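Local coordinates for soluble lytic murein transglycosylase (Escherichia coli, PDB 1QSA), which cleaves the glycosidic linkages between N-acetylmuramic acid and N-acetylglucosamine in peptidoglycan, forming a 1,6-anhydro bond in the muramic acid residue, at residues 5-10 and 33-38; 286-291 and 310-315; 386-391 and 402-407. All blocks are in the same frame, centred on the assembly; numbering follows the deposited sequence.

Contact 1: residues 5-10 and 33-38; sequences EQRSRY and KDYPLY. With SO4 (sulfate ion), chain C; ACT (acetate ion), chain O.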
loop_
_atom_site.group_PDB
_atom_site.type_symbol
_atom_site.label_atom_id
_atom_site.label_comp_id
_atom_site.label_asym_id
_atom_site.label_seq_id
_atom_site.Cartn_x
_atom_site.Cartn_y
_atom_site.Cartn_z
ATOM N N GLU A 5 28.217 -4.828 -28.447
ATOM C CA GLU A 5 29.549 -4.982 -27.842
ATOM C C GLU A 5 29.621 -4.276 -26.490
ATOM O O GLU A 5 30.240 -4.785 -25.550
ATOM C CB GLU A 5 30.633 -4.434 -28.763
ATOM C CG GLU A 5 30.938 -5.387 -29.903
ATOM C CD GLU A 5 32.001 -4.862 -30.833
ATOM O OE1 GLU A 5 33.070 -4.411 -30.354
ATOM O OE2 GLU A 5 31.769 -4.921 -32.050
ATOM N N GLN A 6 29.000 -3.105 -26.399
ATOM C CA GLN A 6 28.978 -2.351 -25.140
ATOM C C GLN A 6 28.290 -3.161 -24.036
ATOM O O GLN A 6 28.713 -3.129 -22.870
ATOM C CB GLN A 6 28.268 -1.013 -25.333
ATOM C CG GLN A 6 29.091 -0.038 -26.173
ATOM C CD GLN A 6 28.263 1.098 -26.768
ATOM O OE1 GLN A 6 27.064 1.218 -26.507
ATOM N NE2 GLN A 6 28.919 1.958 -27.546
ATOM N N ARG A 7 27.229 -3.878 -24.394
ATOM C CA ARG A 7 26.505 -4.709 -23.423
ATOM C C ARG A 7 27.441 -5.722 -22.762
ATOM O O ARG A 7 27.432 -5.880 -21.534
ATOM C CB ARG A 7 25.323 -5.408 -24.093
ATOM C CG ARG A 7 24.145 -4.475 -24.265
ATOM C CD ARG A 7 23.072 -5.093 -25.130
ATOM N NE ARG A 7 21.857 -4.289 -25.097
ATOM C CZ ARG A 7 20.716 -4.647 -25.681
ATOM N NH1 ARG A 7 20.655 -5.779 -26.374
ATOM N NH2 ARG A 7 19.647 -3.861 -25.594
ATOM N N SER A 8 28.268 -6.392 -23.567
ATOM C CA SER A 8 29.215 -7.372 -23.022
ATOM C C SER A 8 30.213 -6.680 -22.087
ATOM O O SER A 8 30.463 -7.168 -20.982
ATOM C CB SER A 8 29.988 -8.091 -24.141
ATOM O OG SER A 8 29.142 -8.924 -24.922
ATOM N N ARG A 9 30.765 -5.547 -22.524
ATOM C CA ARG A 9 31.738 -4.814 -21.701
ATOM C C ARG A 9 31.095 -4.311 -20.411
ATOM O O ARG A 9 31.744 -4.296 -19.364
ATOM C CB ARG A 9 32.370 -3.655 -22.472
ATOM C CG ARG A 9 33.175 -4.114 -23.694
ATOM C CD ARG A 9 34.211 -3.079 -24.113
ATOM N NE ARG A 9 33.667 -1.742 -24.360
ATOM C CZ ARG A 9 32.989 -1.397 -25.449
ATOM N NH1 ARG A 9 32.662 -2.319 -26.350
ATOM N NH2 ARG A 9 32.556 -0.157 -25.590
ATOM N N TYR A 10 29.804 -3.982 -20.470
ATOM C CA TYR A 10 29.084 -3.495 -19.281
ATOM C C TYR A 10 28.988 -4.605 -18.237
ATOM O O TYR A 10 29.293 -4.396 -17.060
ATOM C CB TYR A 10 27.680 -2.994 -19.660
ATOM C CG TYR A 10 26.955 -2.312 -18.523
ATOM C CD1 TYR A 10 27.355 -1.057 -18.072
ATOM C CD2 TYR A 10 25.870 -2.927 -17.899
ATOM C CE1 TYR A 10 26.692 -0.425 -17.019
ATOM C CE2 TYR A 10 25.196 -2.299 -16.841
ATOM C CZ TYR A 10 25.618 -1.053 -16.413
ATOM O OH TYR A 10 24.968 -0.431 -15.363
ATOM N N LYS A 33 31.786 5.164 -22.266
ATOM C CA LYS A 33 31.103 6.464 -22.221
ATOM C C LYS A 33 29.873 6.583 -23.105
ATOM O O LYS A 33 28.944 7.317 -22.764
ATOM C CB LYS A 33 32.065 7.618 -22.538
ATOM C CG LYS A 33 33.084 7.874 -21.449
ATOM C CD LYS A 33 34.115 8.916 -21.890
ATOM C CE LYS A 33 35.218 9.060 -20.853
ATOM N NZ LYS A 33 36.377 9.846 -21.373
ATOM N N ASP A 34 29.860 5.882 -24.236
ATOM C CA ASP A 34 28.713 5.959 -25.142
ATOM C C ASP A 34 27.572 4.991 -24.829
ATOM O O ASP A 34 26.528 5.046 -25.475
ATOM C CB ASP A 34 29.144 5.770 -26.596
ATOM C CG ASP A 34 29.954 6.945 -27.130
ATOM O OD1 ASP A 34 29.958 8.039 -26.518
ATOM O OD2 ASP A 34 30.590 6.767 -28.183
ATOM N N TYR A 35 27.773 4.097 -23.863
ATOM C CA TYR A 35 26.726 3.141 -23.487
ATOM C C TYR A 35 25.670 3.874 -22.635
ATOM O O TYR A 35 26.034 4.654 -21.752
ATOM C CB TYR A 35 27.345 1.993 -22.694
ATOM C CG TYR A 35 26.357 0.900 -22.350
ATOM C CD1 TYR A 35 25.675 0.203 -23.361
ATOM C CD2 TYR A 35 26.090 0.564 -21.021
ATOM C CE1 TYR A 35 24.750 -0.797 -23.054
ATOM C CE2 TYR A 35 25.171 -0.432 -20.698
ATOM C CZ TYR A 35 24.499 -1.108 -21.709
ATOM O OH TYR A 35 23.581 -2.058 -21.357
ATOM N N PRO A 36 24.359 3.647 -22.892
ATOM C CA PRO A 36 23.318 4.337 -22.111
ATOM C C PRO A 36 23.455 4.281 -20.602
ATOM O O PRO A 36 23.108 5.256 -19.930
ATOM C CB PRO A 36 22.018 3.682 -22.586
ATOM C CG PRO A 36 22.324 3.378 -24.051
ATOM C CD PRO A 36 23.767 2.873 -24.002
ATOM N N LEU A 37 23.953 3.165 -20.075
ATOM C CA LEU A 37 24.092 3.051 -18.624
ATOM C C LEU A 37 25.407 3.580 -18.026
ATOM O O LEU A 37 25.642 3.434 -16.823
ATOM C CB LEU A 37 23.791 1.627 -18.146
ATOM C CG LEU A 37 22.429 1.053 -18.585
ATOM C CD1 LEU A 37 22.197 -0.291 -17.905
ATOM C CD2 LEU A 37 21.280 1.996 -18.247
ATOM N N TYR A 38 26.225 4.258 -18.828
ATOM C CA TYR A 38 27.476 4.826 -18.311
ATOM C C TYR A 38 27.232 5.719 -17.070
ATOM O O TYR A 38 27.993 5.645 -16.113
ATOM C CB TYR A 38 28.221 5.591 -19.408
ATOM C CG TYR A 38 29.543 6.136 -18.943
ATOM C CD1 TYR A 38 30.648 5.295 -18.761
ATOM C CD2 TYR A 38 29.679 7.483 -18.645
ATOM C CE1 TYR A 38 31.866 5.800 -18.283
ATOM C CE2 TYR A 38 30.882 8.001 -18.168
ATOM C CZ TYR A 38 31.963 7.158 -17.988
ATOM O OH TYR A 38 33.131 7.696 -17.492
HETATM S S SO4 C . 16.862 -5.674 -27.274
HETATM O O1 SO4 C . 15.874 -6.666 -26.803
HETATM O O2 SO4 C . 16.421 -5.081 -28.553
HETATM O O3 SO4 C . 16.986 -4.611 -26.253
HETATM O O4 SO4 C . 18.144 -6.359 -27.498
HETATM C C ACT O . 22.826 -1.469 -12.969
HETATM O O ACT O . 22.512 -2.014 -11.893
HETATM O OXT ACT O . 23.585 -2.012 -13.795
HETATM C CH3 ACT O . 22.245 -0.103 -13.301
HETATM O O HOH W 1 25.255 2.765 -27.725
#
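Y35 pushes its ring between Q6 and Y10 on helix 3-18, the first helix of the alpha-superhelix, packing the loop that joins helix 22-28 to helix 38-48 against that helix. The tight part of the contact is aromatic. CE2 of Y35 lies over one face of the Y10 ring, displaced toward the rim and 3.4 Å from Y10 CG; the two planes are inclined at 43°. Y35 holds CG anti to the backbone N (chi1 -176°), which puts its ring on the side of Q6 and Y10, and the two tyrosine side chains run roughly perpendicular. The phenol end of Y10 is then met by L37, whose CB lies 3.7 Å from Y10 CZ. On the other flank of the ring, Q6 CB comes to 3.5 Å from Y35 CD1. R7 CG rests near the Y35 hydroxyl. The hydroxyl of this buried tyrosine is hydrogen-bonded to E390 OE1 and W394 NE1; E390 OE1 also takes R7 NE in a salt bridge.

The periphery is more polar. The guanidinium edge of R7 holds a sulfate, probably from the crystallisation liquor, through two bonds, the one from NH1 to O4 nearly straight (2.8 Å, 172°), and Y10 OH donates to an acetate of similar origin. At the Q6 end, D34 is exposed; of its side chain, CB comes nearest the amide, 3.9 Å from Q6 NE2, which is instead hydrogen-bonded to D1 OD2. Here the link between the segments is by solvent: one water donates to Q6 OE1 at 2.7 Å and, weakly, to D34 O at 3.4 Å.

Contact 2: residues 286-291 and 310-315; sequences SLIERR and RLPMEA. With SO4 (sulfate ion), chain D.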
loop_
_atom_site.group_PDB
_atom_site.type_symbol
_atom_site.label_atom_id
_atom_site.label_comp_id
_atom_site.label_asym_id
_atom_site.label_seq_id
_atom_site.Cartn_x
_atom_site.Cartn_y
_atom_site.Cartn_z
ATOM N N SER A 286 -18.152 4.513 8.068
ATOM C CA SER A 286 -17.453 3.229 8.083
ATOM C C SER A 286 -18.040 2.254 9.106
ATOM O O SER A 286 -18.118 1.066 8.830
ATOM C CB SER A 286 -15.941 3.425 8.289
ATOM O OG SER A 286 -15.688 4.078 9.516
ATOM N N LEU A 287 -18.490 2.762 10.256
ATOM C CA LEU A 287 -19.096 1.907 11.282
ATOM C C LEU A 287 -20.431 1.328 10.791
ATOM O O LEU A 287 -20.702 0.138 10.963
ATOM C CB LEU A 287 -19.301 2.686 12.577
ATOM C CG LEU A 287 -19.954 1.938 13.751
ATOM C CD1 LEU A 287 -19.175 0.660 14.120
ATOM C CD2 LEU A 287 -20.055 2.891 14.940
ATOM N N ILE A 288 -21.253 2.173 10.172
ATOM C CA ILE A 288 -22.544 1.733 9.635
ATOM C C ILE A 288 -22.295 0.697 8.537
ATOM O O ILE A 288 -22.993 -0.310 8.475
ATOM C CB ILE A 288 -23.365 2.929 9.080
ATOM C CG1 ILE A 288 -23.677 3.907 10.218
ATOM C CG2 ILE A 288 -24.662 2.422 8.434
ATOM C CD1 ILE A 288 -24.104 5.309 9.763
ATOM N N GLU A 289 -21.287 0.928 7.691
ATOM C CA GLU A 289 -20.956 -0.031 6.632
ATOM C C GLU A 289 -20.528 -1.375 7.221
ATOM O O GLU A 289 -20.867 -2.442 6.680
ATOM C CB GLU A 289 -19.852 0.520 5.723
ATOM C CG GLU A 289 -20.351 1.638 4.803
ATOM C CD GLU A 289 -19.250 2.249 3.966
ATOM O OE1 GLU A 289 -18.134 2.461 4.494
ATOM O OE2 GLU A 289 -19.493 2.511 2.772
ATOM N N ARG A 290 -19.761 -1.334 8.316
ATOM C CA ARG A 290 -19.336 -2.579 8.961
ATOM C C ARG A 290 -20.576 -3.337 9.472
ATOM O O ARG A 290 -20.637 -4.565 9.376
ATOM C CB ARG A 290 -18.363 -2.313 10.119
ATOM C CG ARG A 290 -17.873 -3.593 10.840
ATOM C CD ARG A 290 -17.169 -4.577 9.892
ATOM N NE ARG A 290 -16.814 -5.844 10.541
ATOM C CZ ARG A 290 -17.582 -6.933 10.547
ATOM N NH1 ARG A 290 -18.756 -6.925 9.931
ATOM N NH2 ARG A 290 -17.176 -8.040 11.161
ATOM N N ARG A 291 -21.574 -2.595 9.959
ATOM C CA ARG A 291 -22.816 -3.194 10.458
ATOM C C ARG A 291 -23.624 -3.795 9.303
ATOM O O ARG A 291 -24.280 -4.827 9.469
ATOM C CB ARG A 291 -23.641 -2.166 11.227
ATOM C CG ARG A 291 -24.872 -2.751 11.912
ATOM C CD ARG A 291 -24.515 -3.936 12.793
ATOM N NE ARG A 291 -25.690 -4.545 13.432
ATOM C CZ ARG A 291 -26.447 -5.481 12.870
ATOM N NH1 ARG A 291 -26.199 -5.892 11.627
ATOM N NH2 ARG A 291 -27.486 -5.975 13.540
ATOM N N ARG A 310 -29.599 3.281 6.792
ATOM C CA ARG A 310 -28.934 4.185 7.738
ATOM C C ARG A 310 -27.684 4.845 7.148
ATOM O O ARG A 310 -27.133 5.780 7.732
ATOM C CB ARG A 310 -28.545 3.457 9.035
ATOM C CG ARG A 310 -29.703 2.819 9.785
ATOM C CD ARG A 310 -30.675 3.857 10.285
ATOM N NE ARG A 310 -30.077 4.741 11.285
ATOM C CZ ARG A 310 -30.745 5.707 11.909
ATOM N NH1 ARG A 310 -32.028 5.913 11.632
ATOM N NH2 ARG A 310 -30.136 6.471 12.807
ATOM N N LEU A 311 -27.218 4.339 6.011
ATOM C CA LEU A 311 -26.045 4.919 5.356
ATOM C C LEU A 311 -26.355 6.325 4.866
ATOM O O LEU A 311 -27.482 6.606 4.445
ATOM C CB LEU A 311 -25.650 4.089 4.138
ATOM C CG LEU A 311 -25.006 2.731 4.412
ATOM C CD1 LEU A 311 -24.976 1.920 3.137
ATOM C CD2 LEU A 311 -23.608 2.952 4.971
ATOM N N PRO A 312 -25.388 7.250 4.992
ATOM C CA PRO A 312 -25.692 8.592 4.496
ATOM C C PRO A 312 -25.794 8.516 2.972
ATOM O O PRO A 312 -25.271 7.592 2.345
ATOM C CB PRO A 312 -24.489 9.423 4.959
ATOM C CG PRO A 312 -23.404 8.438 5.145
ATOM C CD PRO A 312 -24.099 7.221 5.708
ATOM N N MET A 313 -26.528 9.458 2.396
ATOM C CA MET A 313 -26.757 9.517 0.956
ATOM C C MET A 313 -25.476 9.306 0.140
ATOM O O MET A 313 -25.460 8.544 -0.827
ATOM C CB MET A 313 -27.391 10.879 0.626
ATOM C CG MET A 313 -27.701 11.105 -0.826
ATOM S SD MET A 313 -28.100 12.867 -1.081
ATOM C CE MET A 313 -26.443 13.554 -1.122
ATOM N N GLU A 314 -24.396 9.953 0.560
ATOM C CA GLU A 314 -23.119 9.847 -0.137
ATOM C C GLU A 314 -22.590 8.409 -0.239
ATOM O O GLU A 314 -22.131 7.976 -1.303
ATOM C CB GLU A 314 -22.090 10.755 0.538
ATOM C CG GLU A 314 -22.410 12.263 0.431
ATOM C CD GLU A 314 -23.429 12.788 1.451
ATOM O OE1 GLU A 314 -23.852 12.053 2.376
ATOM O OE2 GLU A 314 -23.798 13.980 1.333
ATOM N N ALA A 315 -22.679 7.662 0.854
ATOM C CA ALA A 315 -22.206 6.280 0.861
ATOM C C ALA A 315 -23.028 5.379 -0.065
ATOM O O ALA A 315 -22.490 4.458 -0.673
ATOM C CB ALA A 315 -22.214 5.737 2.276
HETATM S S SO4 D . -16.155 7.854 9.153
HETATM O O1 SO4 D . -16.164 6.664 8.287
HETATM O O2 SO4 D . -17.375 8.655 8.887
HETATM O O3 SO4 D . -16.108 7.470 10.575
HETATM O O4 SO4 D . -14.962 8.667 8.846
#
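I288 and L311 form the first shell, lying antiparallel alongside one another so that I288 CG2 comes to 3.7 Å from L311 CD2. That gamma branch stands anti to the backbone N; the other branch, CG1, lies beside the backbone N and carries I288 CD1 to 3.7 Å from the carbonyl O of R310. The same CD2 of L311 also meets the aliphatic part of E289: CG is 3.5 Å away, and the glutamate chain passes nearly square to the leucine. One leucine methyl is therefore shared by two successive residues of the helix. R310 adds its CB, 4.1 Å from I288 CG2, before its chain bends at chi2 and chi3 and leads away.

In the fold this is a helix-loop packing contact between neighbouring helices of the alpha-superhelix: the early part of helix 285-298 receives the turn that follows helix 301-310 and precedes helix 319-331. The contact is buried and apolar, and I288 is also backed by I279 of helix 269-280.

The polar end of E289 belongs to the next shell. Extended beyond CG, the side chain carries OE2 past the methyl of A315, 4.2 Å from its CB, to a salt bridge with K318 NZ, just before helix 319-331, and a hydrogen bond from W321 NE1, in its first turn. Farther out, S286 points away from the loop, and its backbone N and OG both bond O1 of a sulfate, probably from the crystallisation liquor, at 2.9 Å from each; S284 OG and T285 N bind the same ion.

Contact 3: residues 386-391 and 402-407; sequences ARVREL and SEWANL. With SO4 (sulfate ion), chain C.
R387 and E403 form a two-pronged salt bridge across an antiparallel helical hairpin, helix 383-393 with helix 397-408, within the L domain of this family. The short segments run at 152° to each other with their axes 9.7 Å apart. The arginine grips side-on. Its NE donates to E403 OE2 at 2.8 Å, close to the guanidinium plane but 31° out of the carboxylate plane, whereas NH2 reaches the syn lone pair of OE1 at 3.0 Å from a somewhat tilted position. The two flat groups are turned 43° from each other, consistent with the NH2 bond being tilted from the guanidinium plane. A bend at chi2 of E403 swings CD toward the arginine.

Each of these buried charges has further partners. E403 OE2 is also hydrogen-bonded to Y40 OH, and R387 NH2 to T67 OG1. E384 makes a long, weak ion pair with R387 NH2, and its OE2 lies close to E403 OE1; the nearby E384 carboxylate would tend to raise the pKa of E403, and the R387 charge to offset this.

Two apolar side chains touch the glutamate stem: V388 CG2 is 3.7 Å from E403 CB, and L391 CD1 meets E403 CG at 3.6 Å. The other valine methyl, CG1, approaches W404 CE3 obliquely; the indole NE1 has a weak bond to L431 O. On the far side from the hairpin partner, R389 spends its polar edge on a sulfate, probably from the crystallisation liquor: NE bonds O3 at 3.1 Å, and NH2 bonds O2 at 3.0 Å.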
loop_
_atom_site.group_PDB
_atom_site.type_symbol
_atom_site.label_atom_id
_atom_site.label_comp_id
_atom_site.label_asym_id
_atom_site.label_seq_id
_atom_site.Cartn_x
_atom_site.Cartn_y
_atom_site.Cartn_z
ATOM N N ALA A 386 16.460 5.006 -23.862
ATOM C CA ALA A 386 17.586 4.122 -24.129
ATOM C C ALA A 386 18.074 3.477 -22.818
ATOM O O ALA A 386 18.456 2.309 -22.810
ATOM C CB ALA A 386 18.712 4.876 -24.819
ATOM N N ARG A 387 18.042 4.225 -21.708
ATOM C CA ARG A 387 18.456 3.645 -20.421
ATOM C C ARG A 387 17.431 2.593 -19.990
ATOM O O ARG A 387 17.804 1.518 -19.528
ATOM C CB ARG A 387 18.596 4.713 -19.334
ATOM C CG ARG A 387 19.754 5.692 -19.591
ATOM C CD ARG A 387 20.189 6.401 -18.321
ATOM N NE ARG A 387 19.143 7.260 -17.781
ATOM C CZ ARG A 387 18.875 8.491 -18.200
ATOM N NH1 ARG A 387 19.576 9.041 -19.188
ATOM N NH2 ARG A 387 17.890 9.178 -17.637
ATOM N N VAL A 388 16.146 2.892 -20.177
ATOM C CA VAL A 388 15.082 1.947 -19.813
ATOM C C VAL A 388 15.272 0.639 -20.573
ATOM O O VAL A 388 15.213 -0.442 -19.983
ATOM C CB VAL A 388 13.675 2.538 -20.115
ATOM C CG1 VAL A 388 12.582 1.450 -19.971
ATOM C CG2 VAL A 388 13.391 3.690 -19.139
ATOM N N ARG A 389 15.562 0.748 -21.871
ATOM C CA ARG A 389 15.780 -0.431 -22.704
ATOM C C ARG A 389 16.921 -1.301 -22.159
ATOM O O ARG A 389 16.773 -2.514 -22.033
ATOM C CB ARG A 389 16.080 -0.011 -24.149
ATOM C CG ARG A 389 16.443 -1.169 -25.080
ATOM C CD ARG A 389 16.745 -0.670 -26.491
ATOM N NE ARG A 389 17.151 -1.772 -27.372
ATOM C CZ ARG A 389 17.797 -1.628 -28.535
ATOM N NH1 ARG A 389 18.130 -0.421 -28.994
ATOM N NH2 ARG A 389 18.113 -2.703 -29.248
ATOM N N GLU A 390 18.043 -0.677 -21.800
ATOM C CA GLU A 390 19.169 -1.431 -21.263
ATOM C C GLU A 390 18.826 -2.070 -19.933
ATOM O O GLU A 390 19.164 -3.220 -19.699
ATOM C CB GLU A 390 20.416 -0.550 -21.107
ATOM C CG GLU A 390 20.992 -0.092 -22.439
ATOM C CD GLU A 390 21.053 -1.232 -23.442
ATOM O OE1 GLU A 390 21.827 -2.173 -23.195
ATOM O OE2 GLU A 390 20.297 -1.212 -24.452
ATOM N N LEU A 391 18.175 -1.308 -19.056
ATOM C CA LEU A 391 17.808 -1.832 -17.739
ATOM C C LEU A 391 16.882 -3.047 -17.856
ATOM O O LEU A 391 17.080 -4.047 -17.169
ATOM C CB LEU A 391 17.183 -0.732 -16.894
ATOM C CG LEU A 391 18.147 0.399 -16.506
ATOM C CD1 LEU A 391 17.348 1.587 -15.961
ATOM C CD2 LEU A 391 19.177 -0.118 -15.472
ATOM N N SER A 402 12.080 3.102 -11.722
ATOM C CA SER A 402 12.399 4.478 -11.336
ATOM C C SER A 402 12.592 5.369 -12.556
ATOM O O SER A 402 12.172 6.530 -12.558
ATOM C CB SER A 402 13.643 4.507 -10.454
ATOM O OG SER A 402 13.403 3.740 -9.290
ATOM N N GLU A 403 13.282 4.850 -13.572
ATOM C CA GLU A 403 13.473 5.616 -14.804
ATOM C C GLU A 403 12.134 5.829 -15.506
ATOM O O GLU A 403 11.832 6.929 -15.961
ATOM C CB GLU A 403 14.412 4.888 -15.764
ATOM C CG GLU A 403 15.857 4.843 -15.317
ATOM C CD GLU A 403 16.717 6.012 -15.803
ATOM O OE1 GLU A 403 16.199 7.051 -16.282
ATOM O OE2 GLU A 403 17.950 5.877 -15.673
ATOM N N TRP A 404 11.339 4.761 -15.599
ATOM C CA TRP A 404 10.041 4.824 -16.262
ATOM C C TRP A 404 9.133 5.833 -15.563
ATOM O O TRP A 404 8.390 6.573 -16.220
ATOM C CB TRP A 404 9.393 3.435 -16.272
ATOM C CG TRP A 404 8.197 3.295 -17.172
ATOM C CD1 TRP A 404 6.910 3.046 -16.790
ATOM C CD2 TRP A 404 8.198 3.280 -18.610
ATOM N NE1 TRP A 404 6.108 2.864 -17.901
ATOM C CE2 TRP A 404 6.872 3.001 -19.030
ATOM C CE3 TRP A 404 9.192 3.458 -19.582
ATOM C CZ2 TRP A 404 6.516 2.896 -20.383
ATOM C CZ3 TRP A 404 8.839 3.351 -20.928
ATOM C CH2 TRP A 404 7.511 3.073 -21.314
ATOM N N ALA A 405 9.227 5.879 -14.235
ATOM C CA ALA A 405 8.408 6.785 -13.437
ATOM C C ALA A 405 8.644 8.228 -13.868
ATOM O O ALA A 405 7.699 9.002 -13.981
ATOM C CB ALA A 405 8.712 6.610 -11.951
ATOM N N ASN A 406 9.904 8.582 -14.121
ATOM C CA ASN A 406 10.242 9.937 -14.567
ATOM C C ASN A 406 9.724 10.196 -15.969
ATOM O O ASN A 406 9.260 11.288 -16.271
ATOM C CB ASN A 406 11.761 10.141 -14.597
ATOM C CG ASN A 406 12.353 10.332 -13.233
ATOM O OD1 ASN A 406 11.637 10.526 -12.254
ATOM N ND2 ASN A 406 13.685 10.313 -13.161
ATOM N N LEU A 407 9.831 9.191 -16.830
ATOM C CA LEU A 407 9.394 9.318 -18.209
ATOM C C LEU A 407 7.874 9.521 -18.367
ATOM O O LEU A 407 7.437 10.365 -19.156
ATOM C CB LEU A 407 9.887 8.095 -18.997
ATOM C CG LEU A 407 10.009 8.139 -20.519
ATOM C CD1 LEU A 407 10.702 9.414 -20.977
ATOM C CD2 LEU A 407 10.793 6.912 -20.971
HETATM S S SO4 C . 16.862 -5.674 -27.274
HETATM O O1 SO4 C . 15.874 -6.666 -26.803
HETATM O O2 SO4 C . 16.421 -5.081 -28.553
HETATM O O3 SO4 C . 16.986 -4.611 -26.253
HETATM O O4 SO4 C . 18.144 -6.359 -27.498
#

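How the contacts relate
Contacts 1, 2 and 3 follow in series along a chain that is two-thirds helix and has no strand, each closing before the next opens. Contacts 1 and 3, far apart in sequence, have centres about 15 Å apart and touch directly: helix 383-393 lies against residues 5-10 and 33-38, with P36 O 3.4 Å from R387 CG, and arginines of both contacts share one sulfate. The N-terminal helices thus meet the L-domain region, consistent with a superhelix that curves back on itself. Contact 2 lies on the opposite side of the chain's centre, its own centre about 59 Å from that of contact 1 and 44 Å from that of contact 3, and touches neither.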